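Local coordinates for protein putative peptidase M23 (Pseudomonas aeruginosa PAO1, PDB 2HSI) that binds a zinc ion and is probably a metalloendopeptidase of the M23 type, though its biological role has not been established, at residues Met28-Lys33 against Asn151-Lys156; Val60-Val63 against Arg69-Ala72; Ala140-Ser145 against Leu266-Val271; Gln220-Met225 against Ala274-Ala279. All coordinates share one frame; numbering follows the deposited sequence.

Interaction 1 (Met28-Lys33 against Asn151-Lys156); sequences MRLLNK and NLMLDK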
loop_
_atom_site.group_PDB
_atom_site.type_symbol
_atom_site.label_atom_id
_atom_site.label_comp_id
_atom_site.label_asym_id
_atom_site.label_seq_id
_atom_site.Cartn_x
_atom_site.Cartn_y
_atom_site.Cartn_z
ATOM N N MET A 28 -3.794 4.442 16.027
ATOM C CA MET A 28 -5.089 5.046 15.705
ATOM C C MET A 28 -4.920 6.540 15.416
ATOM O O MET A 28 -5.506 7.065 14.477
ATOM C CB MET A 28 -6.102 4.800 16.841
ATOM C CG MET A 28 -7.392 5.649 16.813
ATOM S SD MET A 28 -8.584 5.282 15.497
ATOM C CE MET A 28 -9.638 4.085 16.284
ATOM N N ARG A 29 -4.090 7.211 16.212
ATOM C CA ARG A 29 -3.809 8.633 16.021
ATOM C C ARG A 29 -3.045 8.907 14.721
ATOM O O ARG A 29 -3.259 9.927 14.067
ATOM C CB ARG A 29 -3.046 9.192 17.232
ATOM C CG ARG A 29 -3.068 10.717 17.358
ATOM C CD ARG A 29 -4.481 11.265 17.570
ATOM N NE ARG A 29 -4.515 12.724 17.495
ATOM C CZ ARG A 29 -5.617 13.467 17.581
ATOM N NH1 ARG A 29 -6.808 12.901 17.747
ATOM N NH2 ARG A 29 -5.527 14.787 17.500
ATOM N N LEU A 30 -2.172 7.978 14.342
ATOM C CA LEU A 30 -1.380 8.111 13.122
ATOM C C LEU A 30 -2.165 7.776 11.845
ATOM O O LEU A 30 -2.130 8.519 10.866
ATOM C CB LEU A 30 -0.136 7.221 13.209
ATOM C CG LEU A 30 0.910 7.351 12.099
ATOM C CD1 LEU A 30 1.897 8.464 12.407
ATOM C CD2 LEU A 30 1.629 6.034 11.934
ATOM N N LEU A 31 -2.879 6.658 11.866
ATOM C CA LEU A 31 -3.445 6.102 10.642
ATOM C C LEU A 31 -4.881 6.492 10.345
ATOM O O LEU A 31 -5.295 6.405 9.200
ATOM C CB LEU A 31 -3.297 4.572 10.613
ATOM C CG LEU A 31 -1.850 4.059 10.562
ATOM C CD1 LEU A 31 -1.829 2.554 10.375
ATOM C CD2 LEU A 31 -1.007 4.769 9.477
ATOM N N ASN A 32 -5.644 6.912 11.353
ATOM C CA ASN A 32 -7.034 7.303 11.108
ATOM C C ASN A 32 -7.136 8.674 10.437
ATOM O O ASN A 32 -7.284 9.700 11.105
ATOM C CB ASN A 32 -7.876 7.258 12.390
ATOM C CG ASN A 32 -9.366 7.251 12.110
ATOM O OD1 ASN A 32 -9.845 6.529 11.232
ATOM N ND2 ASN A 32 -10.112 8.054 12.865
ATOM N N LYS A 33 -7.027 8.668 9.112
ATOM C CA LYS A 33 -7.209 9.865 8.286
ATOM C C LYS A 33 -8.276 9.544 7.237
ATOM O O LYS A 33 -7.947 9.322 6.053
ATOM C CB LYS A 33 -5.896 10.269 7.598
ATOM C CG LYS A 33 -4.663 10.380 8.497
ATOM C CD LYS A 33 -4.813 11.436 9.596
ATOM C CE LYS A 33 -3.502 11.588 10.361
ATOM N NZ LYS A 33 -3.703 11.997 11.775
ATOM N N ASN A 151 5.297 -3.750 10.718
ATOM C CA ASN A 151 5.049 -2.414 11.255
ATOM C C ASN A 151 4.049 -1.688 10.384
ATOM O O ASN A 151 4.085 -1.815 9.151
ATOM C CB ASN A 151 6.349 -1.596 11.362
ATOM C CG ASN A 151 7.213 -1.683 10.109
ATOM O OD1 ASN A 151 7.653 -2.766 9.717
ATOM N ND2 ASN A 151 7.489 -0.545 9.499
ATOM N N LEU A 152 3.147 -0.940 11.016
ATOM C CA LEU A 152 2.149 -0.185 10.268
ATOM C C LEU A 152 2.623 1.228 10.009
ATOM O O LEU A 152 2.283 1.818 8.983
ATOM C CB LEU A 152 0.794 -0.180 10.976
ATOM C CG LEU A 152 0.068 -1.504 11.228
ATOM C CD1 LEU A 152 -1.262 -1.213 11.925
ATOM C CD2 LEU A 152 -0.154 -2.301 9.953
ATOM N N MET A 153 3.408 1.770 10.938
ATOM C CA MET A 153 4.137 3.002 10.673
ATOM C C MET A 153 5.360 2.627 9.856
ATOM O O MET A 153 6.210 1.845 10.307
ATOM C CB MET A 153 4.543 3.732 11.954
ATOM C CG MET A 153 5.183 5.098 11.680
ATOM S SD MET A 153 5.621 6.086 13.128
ATOM C CE MET A 153 6.028 7.654 12.350
ATOM N N LEU A 154 5.440 3.188 8.656
ATOM C CA LEU A 154 6.445 2.797 7.672
ATOM C C LEU A 154 7.647 3.722 7.679
ATOM O O LEU A 154 7.521 4.917 7.964
ATOM C CB LEU A 154 5.819 2.782 6.272
ATOM C CG LEU A 154 4.636 1.845 6.036
ATOM C CD1 LEU A 154 4.138 1.941 4.600
ATOM C CD2 LEU A 154 5.007 0.418 6.389
ATOM N N ASP A 155 8.815 3.163 7.373
ATOM C CA ASP A 155 9.996 3.976 7.146
ATOM C C ASP A 155 9.905 4.587 5.766
ATOM O O ASP A 155 9.330 3.991 4.858
ATOM C CB ASP A 155 11.268 3.137 7.204
ATOM C CG ASP A 155 11.539 2.561 8.571
ATOM O OD1 ASP A 155 11.015 3.080 9.580
ATOM O OD2 ASP A 155 12.302 1.579 8.630
ATOM N N LYS A 156 10.478 5.777 5.616
ATOM C CA LYS A 156 10.747 6.333 4.298
ATOM C C LYS A 156 11.653 5.350 3.554
ATOM O O LYS A 156 12.628 4.859 4.123
ATOM C CB LYS A 156 11.432 7.694 4.412
ATOM C CG LYS A 156 10.531 8.809 4.899
ATOM C CD LYS A 156 11.329 10.061 5.212
ATOM C CE LYS A 156 11.921 10.662 3.956
ATOM N NZ LYS A 156 12.731 11.871 4.256
#

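Interaction 2 (Val60-Val63 against Arg69-Ala72); sequences VLVV and RWIA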
loop_
_atom_site.group_PDB
_atom_site.type_symbol
_atom_site.label_atom_id
_atom_site.label_comp_id
_atom_site.label_asym_id
_atom_site.label_seq_id
_atom_site.Cartn_x
_atom_site.Cartn_y
_atom_site.Cartn_z
ATOM N N VAL A 60 -9.773 -6.837 3.731
ATOM C CA VAL A 60 -9.152 -5.715 4.417
ATOM C C VAL A 60 -8.226 -6.201 5.547
ATOM O O VAL A 60 -8.517 -7.208 6.190
ATOM C CB VAL A 60 -10.268 -4.778 4.989
ATOM C CG1 VAL A 60 -9.740 -3.787 5.994
ATOM C CG2 VAL A 60 -10.979 -4.071 3.858
ATOM N N LEU A 61 -7.124 -5.475 5.756
ATOM C CA LEU A 61 -6.161 -5.707 6.853
ATOM C C LEU A 61 -6.814 -5.615 8.237
ATOM O O LEU A 61 -7.437 -4.603 8.591
ATOM C CB LEU A 61 -5.005 -4.703 6.759
ATOM C CG LEU A 61 -3.984 -4.567 7.904
ATOM C CD1 LEU A 61 -3.269 -5.875 8.117
ATOM C CD2 LEU A 61 -2.983 -3.459 7.614
ATOM N N VAL A 62 -6.661 -6.688 9.004
ATOM C CA VAL A 62 -7.233 -6.794 10.345
ATOM C C VAL A 62 -6.113 -7.087 11.345
ATOM O O VAL A 62 -5.353 -8.048 11.185
ATOM C CB VAL A 62 -8.340 -7.890 10.401
ATOM C CG1 VAL A 62 -8.813 -8.122 11.828
ATOM C CG2 VAL A 62 -9.533 -7.533 9.504
ATOM N N VAL A 63 -5.993 -6.241 12.363
ATOM C CA VAL A 63 -4.945 -6.383 13.381
ATOM C C VAL A 63 -5.537 -6.107 14.761
ATOM O O VAL A 63 -6.561 -5.436 14.874
ATOM C CB VAL A 63 -3.725 -5.426 13.137
ATOM C CG1 VAL A 63 -3.044 -5.701 11.797
ATOM C CG2 VAL A 63 -4.120 -3.946 13.226
ATOM N N ARG A 69 -8.338 -4.887 21.087
ATOM C CA ARG A 69 -9.486 -5.048 20.202
ATOM C C ARG A 69 -9.025 -5.200 18.760
ATOM O O ARG A 69 -7.990 -4.636 18.356
ATOM C CB ARG A 69 -10.456 -3.855 20.321
ATOM C CG ARG A 69 -9.847 -2.542 19.838
ATOM C CD ARG A 69 -10.806 -1.376 19.802
ATOM N NE ARG A 69 -10.092 -0.195 19.328
ATOM C CZ ARG A 69 -10.630 0.999 19.100
ATOM N NH1 ARG A 69 -11.923 1.228 19.296
ATOM N NH2 ARG A 69 -9.857 1.976 18.673
ATOM N N TRP A 70 -9.782 -5.997 18.008
ATOM C CA TRP A 70 -9.596 -6.123 16.570
ATOM C C TRP A 70 -10.068 -4.878 15.829
ATOM O O TRP A 70 -11.196 -4.387 16.024
ATOM C CB TRP A 70 -10.309 -7.359 16.032
ATOM C CG TRP A 70 -9.715 -8.663 16.471
ATOM C CD1 TRP A 70 -10.255 -9.557 17.365
ATOM C CD2 TRP A 70 -8.478 -9.249 16.016
ATOM N NE1 TRP A 70 -9.425 -10.653 17.495
ATOM C CE2 TRP A 70 -8.335 -10.491 16.676
ATOM C CE3 TRP A 70 -7.488 -8.851 15.103
ATOM C CZ2 TRP A 70 -7.224 -11.335 16.462
ATOM C CZ3 TRP A 70 -6.387 -9.690 14.891
ATOM C CH2 TRP A 70 -6.267 -10.913 15.578
ATOM N N ILE A 71 -9.186 -4.360 14.985
ATOM C CA ILE A 71 -9.499 -3.189 14.173
ATOM C C ILE A 71 -9.215 -3.514 12.706
ATOM O O ILE A 71 -8.346 -4.334 12.404
ATOM C CB ILE A 71 -8.700 -1.922 14.626
ATOM C CG1 ILE A 71 -7.206 -2.238 14.774
ATOM C CG2 ILE A 71 -9.265 -1.336 15.934
ATOM C CD1 ILE A 71 -6.297 -1.021 14.874
ATOM N N ALA A 72 -9.978 -2.901 11.802
ATOM C CA ALA A 72 -9.622 -2.915 10.379
ATOM C C ALA A 72 -8.889 -1.621 10.022
ATOM O O ALA A 72 -9.223 -0.540 10.526
ATOM C CB ALA A 72 -10.865 -3.086 9.509
#

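Interaction 3 (Ala140-Ser145 against Leu266-Val271); sequences AYRRFS and LNDARV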
loop_
_atom_site.group_PDB
_atom_site.type_symbol
_atom_site.label_atom_id
_atom_site.label_comp_id
_atom_site.label_asym_id
_atom_site.label_seq_id
_atom_site.Cartn_x
_atom_site.Cartn_y
_atom_site.Cartn_z
ATOM N N ALA A 140 -1.470 -8.141 -8.661
ATOM C CA ALA A 140 -0.555 -8.013 -7.512
ATOM C C ALA A 140 -1.150 -7.198 -6.355
ATOM O O ALA A 140 -1.061 -7.597 -5.193
ATOM C CB ALA A 140 0.761 -7.424 -7.939
ATOM N N TYR A 141 -1.768 -6.065 -6.672
ATOM C CA TYR A 141 -2.443 -5.267 -5.641
ATOM C C TYR A 141 -3.600 -5.994 -4.941
ATOM O O TYR A 141 -3.933 -5.673 -3.795
ATOM C CB TYR A 141 -2.949 -3.962 -6.229
ATOM C CG TYR A 141 -1.891 -2.923 -6.524
ATOM C CD1 TYR A 141 -0.963 -2.513 -5.551
ATOM C CD2 TYR A 141 -1.858 -2.304 -7.768
ATOM C CE1 TYR A 141 -0.017 -1.517 -5.835
ATOM C CE2 TYR A 141 -0.936 -1.326 -8.056
ATOM C CZ TYR A 141 -0.017 -0.933 -7.098
ATOM O OH TYR A 141 0.889 0.040 -7.442
ATOM N N ARG A 142 -4.193 -6.973 -5.631
ATOM C CA ARG A 142 -5.315 -7.744 -5.105
ATOM C C ARG A 142 -4.891 -8.983 -4.323
ATOM O O ARG A 142 -5.739 -9.686 -3.787
ATOM C CB ARG A 142 -6.275 -8.136 -6.231
ATOM C CG ARG A 142 -7.079 -6.957 -6.723
ATOM C CD ARG A 142 -7.741 -7.212 -8.056
ATOM N NE ARG A 142 -8.377 -5.986 -8.523
ATOM C CZ ARG A 142 -9.063 -5.867 -9.657
ATOM N NH1 ARG A 142 -9.199 -6.901 -10.478
ATOM N NH2 ARG A 142 -9.597 -4.698 -9.979
ATOM N N ARG A 143 -3.587 -9.246 -4.251
ATOM C CA ARG A 143 -3.082 -10.321 -3.396
ATOM C C ARG A 143 -3.422 -10.068 -1.913
ATOM O O ARG A 143 -3.236 -8.958 -1.403
ATOM C CB ARG A 143 -1.580 -10.506 -3.572
ATOM C CG ARG A 143 -1.064 -11.809 -2.975
ATOM C CD ARG A 143 0.352 -11.626 -2.499
ATOM N NE ARG A 143 0.962 -12.834 -1.936
ATOM C CZ ARG A 143 1.551 -13.791 -2.654
ATOM N NH1 ARG A 143 1.602 -13.710 -3.982
ATOM N NH2 ARG A 143 2.095 -14.833 -2.039
ATOM N N PHE A 144 -3.969 -11.083 -1.253
ATOM C CA PHE A 144 -4.310 -10.980 0.162
ATOM C C PHE A 144 -3.724 -12.176 0.920
ATOM O O PHE A 144 -4.394 -13.176 1.140
ATOM C CB PHE A 144 -5.838 -10.872 0.359
ATOM C CG PHE A 144 -6.246 -10.444 1.752
ATOM C CD1 PHE A 144 -6.265 -9.094 2.108
ATOM C CD2 PHE A 144 -6.597 -11.389 2.710
ATOM C CE1 PHE A 144 -6.646 -8.706 3.415
ATOM C CE2 PHE A 144 -6.956 -11.015 4.005
ATOM C CZ PHE A 144 -6.980 -9.675 4.354
ATOM N N SER A 145 -2.466 -12.050 1.325
ATOM C CA SER A 145 -1.783 -13.115 2.048
ATOM C C SER A 145 -2.140 -13.014 3.545
ATOM O O SER A 145 -2.516 -11.939 3.999
ATOM C CB SER A 145 -0.273 -13.010 1.806
ATOM O OG SER A 145 0.241 -11.802 2.339
ATOM N N LEU A 266 -3.858 -0.617 0.147
ATOM C CA LEU A 266 -4.578 -1.367 1.177
ATOM C C LEU A 266 -5.902 -1.749 0.555
ATOM O O LEU A 266 -6.565 -0.901 -0.049
ATOM C CB LEU A 266 -4.856 -0.500 2.410
ATOM C CG LEU A 266 -3.771 -0.258 3.463
ATOM C CD1 LEU A 266 -4.159 0.948 4.311
ATOM C CD2 LEU A 266 -3.586 -1.485 4.344
ATOM N N ASN A 267 -6.285 -3.014 0.702
ATOM C CA ASN A 267 -7.518 -3.566 0.112
ATOM C C ASN A 267 -7.782 -3.117 -1.328
ATOM O O ASN A 267 -8.892 -2.703 -1.662
ATOM C CB ASN A 267 -8.767 -3.347 1.006
ATOM C CG ASN A 267 -8.939 -1.904 1.474
ATOM O OD1 ASN A 267 -8.456 -1.530 2.540
ATOM N ND2 ASN A 267 -9.596 -1.078 0.659
ATOM N N ASP A 268 -6.739 -3.193 -2.161
ATOM C CA ASP A 268 -6.790 -2.754 -3.564
ATOM C C ASP A 268 -7.214 -1.285 -3.745
ATOM O O ASP A 268 -7.936 -0.939 -4.694
ATOM C CB ASP A 268 -7.646 -3.704 -4.412
ATOM C CG ASP A 268 -7.431 -3.526 -5.918
ATOM O OD1 ASP A 268 -6.325 -3.125 -6.336
ATOM O OD2 ASP A 268 -8.388 -3.800 -6.677
ATOM N N ALA A 269 -6.762 -0.434 -2.822
ATOM C CA ALA A 269 -6.954 0.999 -2.922
ATOM C C ALA A 269 -5.616 1.690 -2.704
ATOM O O ALA A 269 -4.997 1.530 -1.639
ATOM C CB ALA A 269 -7.976 1.471 -1.896
ATOM N N ARG A 270 -5.159 2.444 -3.706
ATOM C CA ARG A 270 -3.962 3.280 -3.542
ATOM C C ARG A 270 -4.254 4.449 -2.620
ATOM O O ARG A 270 -5.208 5.216 -2.825
ATOM C CB ARG A 270 -3.396 3.791 -4.878
ATOM C CG ARG A 270 -2.311 2.906 -5.495
ATOM C CD ARG A 270 -2.897 1.946 -6.502
ATOM N NE ARG A 270 -3.366 0.741 -5.856
ATOM C CZ ARG A 270 -4.350 -0.038 -6.293
ATOM N NH1 ARG A 270 -5.025 0.229 -7.403
ATOM N NH2 ARG A 270 -4.664 -1.105 -5.598
ATOM N N VAL A 271 -3.426 4.564 -1.589
ATOM C CA VAL A 271 -3.599 5.577 -0.570
ATOM C C VAL A 271 -2.320 6.386 -0.405
ATOM O O VAL A 271 -1.269 6.019 -0.944
ATOM C CB VAL A 271 -4.083 4.976 0.786
ATOM C CG1 VAL A 271 -5.443 4.293 0.618
ATOM C CG2 VAL A 271 -3.034 4.024 1.387
HETATM O O HOH W 1 -3.785 -3.715 -1.789
HETATM O O HOH W 2 -8.287 -1.951 -9.077
#

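Interaction 4 (Gln220-Met225 against Ala274-Ala279); sequences QGFISM and AIFIGA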
loop_
_atom_site.group_PDB
_atom_site.type_symbol
_atom_site.label_atom_id
_atom_site.label_comp_id
_atom_site.label_asym_id
_atom_site.label_seq_id
_atom_site.Cartn_x
_atom_site.Cartn_y
_atom_site.Cartn_z
ATOM N N GLN A 220 -1.724 -9.180 4.134
ATOM C CA GLN A 220 -3.153 -8.814 4.182
ATOM C C GLN A 220 -3.492 -7.576 3.345
ATOM O O GLN A 220 -4.156 -6.647 3.811
ATOM C CB GLN A 220 -3.663 -8.678 5.632
ATOM C CG GLN A 220 -3.653 -9.986 6.420
ATOM C CD GLN A 220 -4.460 -9.925 7.703
ATOM O OE1 GLN A 220 -5.441 -9.189 7.813
ATOM N NE2 GLN A 220 -4.061 -10.733 8.676
ATOM N N GLY A 221 -3.008 -7.592 2.113
ATOM C CA GLY A 221 -3.284 -6.548 1.137
ATOM C C GLY A 221 -2.506 -5.256 1.285
ATOM O O GLY A 221 -2.650 -4.356 0.454
ATOM N N PHE A 222 -1.704 -5.155 2.348
ATOM C CA PHE A 222 -0.883 -3.983 2.626
ATOM C C PHE A 222 0.369 -4.122 1.780
ATOM O O PHE A 222 1.221 -4.958 2.063
ATOM C CB PHE A 222 -0.526 -3.949 4.116
ATOM C CG PHE A 222 0.176 -2.696 4.581
ATOM C CD1 PHE A 222 -0.046 -1.462 3.977
ATOM C CD2 PHE A 222 1.017 -2.749 5.703
ATOM C CE1 PHE A 222 0.580 -0.313 4.455
ATOM C CE2 PHE A 222 1.652 -1.609 6.187
ATOM C CZ PHE A 222 1.433 -0.389 5.566
ATOM N N ILE A 223 0.463 -3.315 0.729
ATOM C CA ILE A 223 1.458 -3.538 -0.339
ATOM C C ILE A 223 2.187 -2.238 -0.711
ATOM O O ILE A 223 1.544 -1.196 -0.925
ATOM C CB ILE A 223 0.770 -4.190 -1.588
ATOM C CG1 ILE A 223 0.353 -5.649 -1.285
ATOM C CG2 ILE A 223 1.666 -4.120 -2.870
ATOM C CD1 ILE A 223 -0.669 -6.240 -2.231
ATOM N N SER A 224 3.521 -2.294 -0.785
ATOM C CA SER A 224 4.309 -1.207 -1.381
ATOM C C SER A 224 4.695 -1.550 -2.816
ATOM O O SER A 224 5.049 -2.691 -3.123
ATOM C CB SER A 224 5.578 -0.911 -0.581
ATOM O OG SER A 224 5.276 -0.263 0.645
ATOM N N MET A 225 4.622 -0.554 -3.687
ATOM C CA MET A 225 5.101 -0.693 -5.056
ATOM C C MET A 225 6.121 0.409 -5.311
ATOM O O MET A 225 5.952 1.543 -4.839
ATOM C CB MET A 225 3.932 -0.628 -6.049
ATOM C CG MET A 225 4.317 -0.703 -7.544
ATOM S SD MET A 225 4.873 0.882 -8.225
ATOM C CE MET A 225 3.959 0.913 -9.772
ATOM N N ALA A 274 2.245 9.262 2.607
ATOM C CA ALA A 274 2.622 10.239 3.641
ATOM C C ALA A 274 1.944 9.977 4.998
ATOM O O ALA A 274 2.519 10.269 6.034
ATOM C CB ALA A 274 2.358 11.671 3.173
ATOM N N ILE A 275 0.737 9.409 4.972
ATOM C CA ILE A 275 0.007 9.015 6.193
ATOM C C ILE A 275 0.851 8.058 7.051
ATOM O O ILE A 275 0.989 8.239 8.267
ATOM C CB ILE A 275 -1.366 8.373 5.825
ATOM C CG1 ILE A 275 -2.281 9.408 5.157
ATOM C CG2 ILE A 275 -2.064 7.721 7.055
ATOM C CD1 ILE A 275 -3.526 8.821 4.543
ATOM N N PHE A 276 1.466 7.082 6.386
ATOM C CA PHE A 276 2.224 6.021 7.038
ATOM C C PHE A 276 3.591 6.449 7.572
ATOM O O PHE A 276 4.147 5.792 8.449
ATOM C CB PHE A 276 2.377 4.839 6.073
ATOM C CG PHE A 276 1.068 4.247 5.650
ATOM C CD1 PHE A 276 0.495 3.212 6.382
ATOM C CD2 PHE A 276 0.391 4.746 4.541
ATOM C CE1 PHE A 276 -0.723 2.672 6.010
ATOM C CE2 PHE A 276 -0.830 4.218 4.173
ATOM C CZ PHE A 276 -1.385 3.175 4.906
ATOM N N ILE A 277 4.137 7.532 7.031
ATOM C CA ILE A 277 5.432 8.038 7.499
ATOM C C ILE A 277 5.262 9.216 8.472
ATOM O O ILE A 277 6.239 9.736 9.007
ATOM C CB ILE A 277 6.401 8.383 6.310
ATOM C CG1 ILE A 277 5.841 9.514 5.438
ATOM C CG2 ILE A 277 6.706 7.117 5.470
ATOM C CD1 ILE A 277 6.764 9.952 4.298
ATOM N N GLY A 278 4.008 9.610 8.699
ATOM C CA GLY A 278 3.667 10.715 9.598
ATOM C C GLY A 278 3.677 12.102 8.967
ATOM O O GLY A 278 3.928 13.090 9.660
ATOM N N ALA A 279 3.374 12.181 7.670
ATOM C CA ALA A 279 3.495 13.430 6.912
ATOM C C ALA A 279 2.205 13.909 6.212
ATOM O O ALA A 279 2.270 14.654 5.234
ATOM C CB ALA A 279 4.650 13.322 5.908
#

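Interaction 1 (Met28-Lys33 against Asn151-Lys156)
Leu30 and Leu31, on the last turn of the short N-terminal helix, meet Leu152 and Met153 of an irregular loop in two purely apolar contacts. At the first, one methyl of Leu30 does all the touching: CD2 rests against the near end of the methionine side chain, 3.7 Å from Met153 CG and as close to CB, with the two side chains crossing at about a right angle. Met153 CG stands opposite the backbone N (chi1 -174°) and the chain runs on extended, so it offers its flank to the leucine while CE lies farther along. The second pair also crosses at nearly 90°. Here Leu31 CD1 sits 3.8 Å from Leu152 CB, with Leu152 CD1 slightly farther away at 4.1 Å from the same methyl. No hydrogen bond links the segments.

Behind each side, polar bonds tie the backbone locally. On the loop, Asn151 ND2 reaches forward to Met153 O at 2.8 Å in a nearly straight bond (171°), the acceptor close to the amide plane; the same nitrogen also bonds Pro196 O. Just past the helix, Lys33 folds back so that NZ reaches Arg29 O at 3.1 Å, and the chain leaves helical geometry at Asn32, the centre of an inverse gamma turn.

Farther out, Leu31 also packs on Ile275 and Phe276 of helix 273-277 and on Val41. Helix 26-31 thus touches loop 151-156, helix 273-277 and strand 39-43, an outermost strand of the six-stranded sheet.

Interaction 2 (Val60-Val63 against Arg69-Ala72)
Ile71 and Val63 face each other as an antiparallel hydrogen-bonded pair, with two backbone bonds closing the ring between them: Val63 N to Ile71 O at 3.0 Å, and Ile71 N to Val63 O at 2.8 Å. Both are close to straight, the second at 174°. One step along, Val62 and Ala72 form a non-hydrogen-bonded pair, and Ala72 CA makes a C-H...O contact with Leu61 O.

The isoleucine side chain can be followed outward. Ile71 CB stands 4.1 Å from Val63 O. Ile71 CG1, placed between the backbone N and the carbonyl carbon (chi1 49°), turns in toward the partner strand and comes to 3.3 Å from Val63 O while also meeting Val63 CG2. At the tip, Ile71 CD1 continues along that same methyl, 4.0 Å from Val63 CG2.

Val62 and Ala72 point to the other side of the sheet. There Val62 CG1 reaches Trp70 CE3 at 3.6 Å, the indole's six-membered ring set obliquely beside the valine methyl and Val63 C. Val60 CG1 packs against Ala72 CB. The indole nitrogen of Trp70 is tied elsewhere, to Gly48 O, and Arg69 pairs with Glu65 and Asp43.

Strands 58-64 and 70-75 thus make a beta hairpin, in antiparallel register, at the interior of the six-stranded sheet of the M23 N-terminal domain, which belongs to the E-set clan.

Interaction 3 (Ala140-Ser145 against Leu266-Val271)
Asp268 OD2 is gripped from several directions. Arg142 NE donates to it at 2.9 Å in a nearly straight bond (169°), Lys58 NZ adds a second salt bridge, and a water bonded to Arg142 NH2 donates to it as well. With Asp268 OD1 held by Arg270 NH2 at 2.7 Å, the two arginines and the aspartate form a salt-bridge network joining the end of helix 127-141 to the turn between strands 260-266 and 269-271. The carboxylate is met on both oxygens, which would be expected to favour its charged form.

The Arg142 bond lies in the plane of its guanidinium but enters from above the carboxylate plane, the two flat groups standing almost perpendicular (87°). Arg270 bends at chi2 and chi3, laying its guanidinium flat over one face of the Tyr141 ring, a stacked cation-pi contact with the planes 15° apart and Arg270 CZ 3.9 Å from the ring centroid. Its NH2 also bonds Ser265 OG, which, with the Asp268 bond and the ring, would limit the group's rotation. The Tyr141 side chain is about 7 Å from that of the zinc ligand His261. A second water bridges the backbones, donating to Tyr141 O at 2.8 Å and accepting from Asp268 N at 3.0 Å.

Interaction 4 (Gln220-Met225 against Ala274-Ala279)
This is a buried aromatic pair, Phe222 with Phe276, joining a strand of the seven-stranded sheet of the peptidase domain to the short C-terminal helix that packs over it. Phe222 lies on strand 222-229, near its beginning; Phe276 lies on helix 273-277, where the helical bonding is weak. CE1 and CZ of Phe222 meet the CD1-CE1 side of the Phe276 ring: Phe222 CE1 is 3.6 Å from Phe276 CE1, and Phe222 CZ lies 3.8 Å from both CD1 and CE1 of Phe276. The ring centroids are 5.3 Å apart and the planes meet at 34°, an oblique aromatic pair. The two side chains come from opposite directions and pass alongside each other, Phe222 with its CG swung away from the backbone N (chi1 -173°) so that the ring reaches across toward the helix.

Around them the setting is mostly apolar. Phe222 also packs on Val264, Leu266, Pro149 and Leu154, and its ring meets that of His218 with planes about 60° apart; Phe276 shares Leu266. Beyond the ring, the helix closes in a Schellman motif at Gly278, whose positive phi suits glycine, with Ala279 N bonding Ala274 O at 2.7 Å.

A backbone bond to Leu154 gives Phe276 a polar tie, but no hydrogen bond crosses between these segments, so their direct join rests on dispersion and on the burial of two rings.

Along the chain, interaction 2 is nested within the loop closed by interaction 1, whereas interactions 3 and 4 alternate, as do 1 and 3. Interaction 2 belongs to the six-stranded N-terminal sheet; interactions 3 and 4 both reach the seven-stranded sheet of the peptidase part, their centres about 11 Å apart. Interactions 1 and 4 are closest, with centres about 7 Å apart, and loop 151-156 is bonded to the C-terminal helix through Leu154 N and Phe276 O. Leu61 meets Leu152 and Leu266, while Gln220 OE1 accepts from Val62 N. Together the contacts join the two sheets, and helices 26-31 and 273-277, near the first and last modelled residues, both meet loop 151-156.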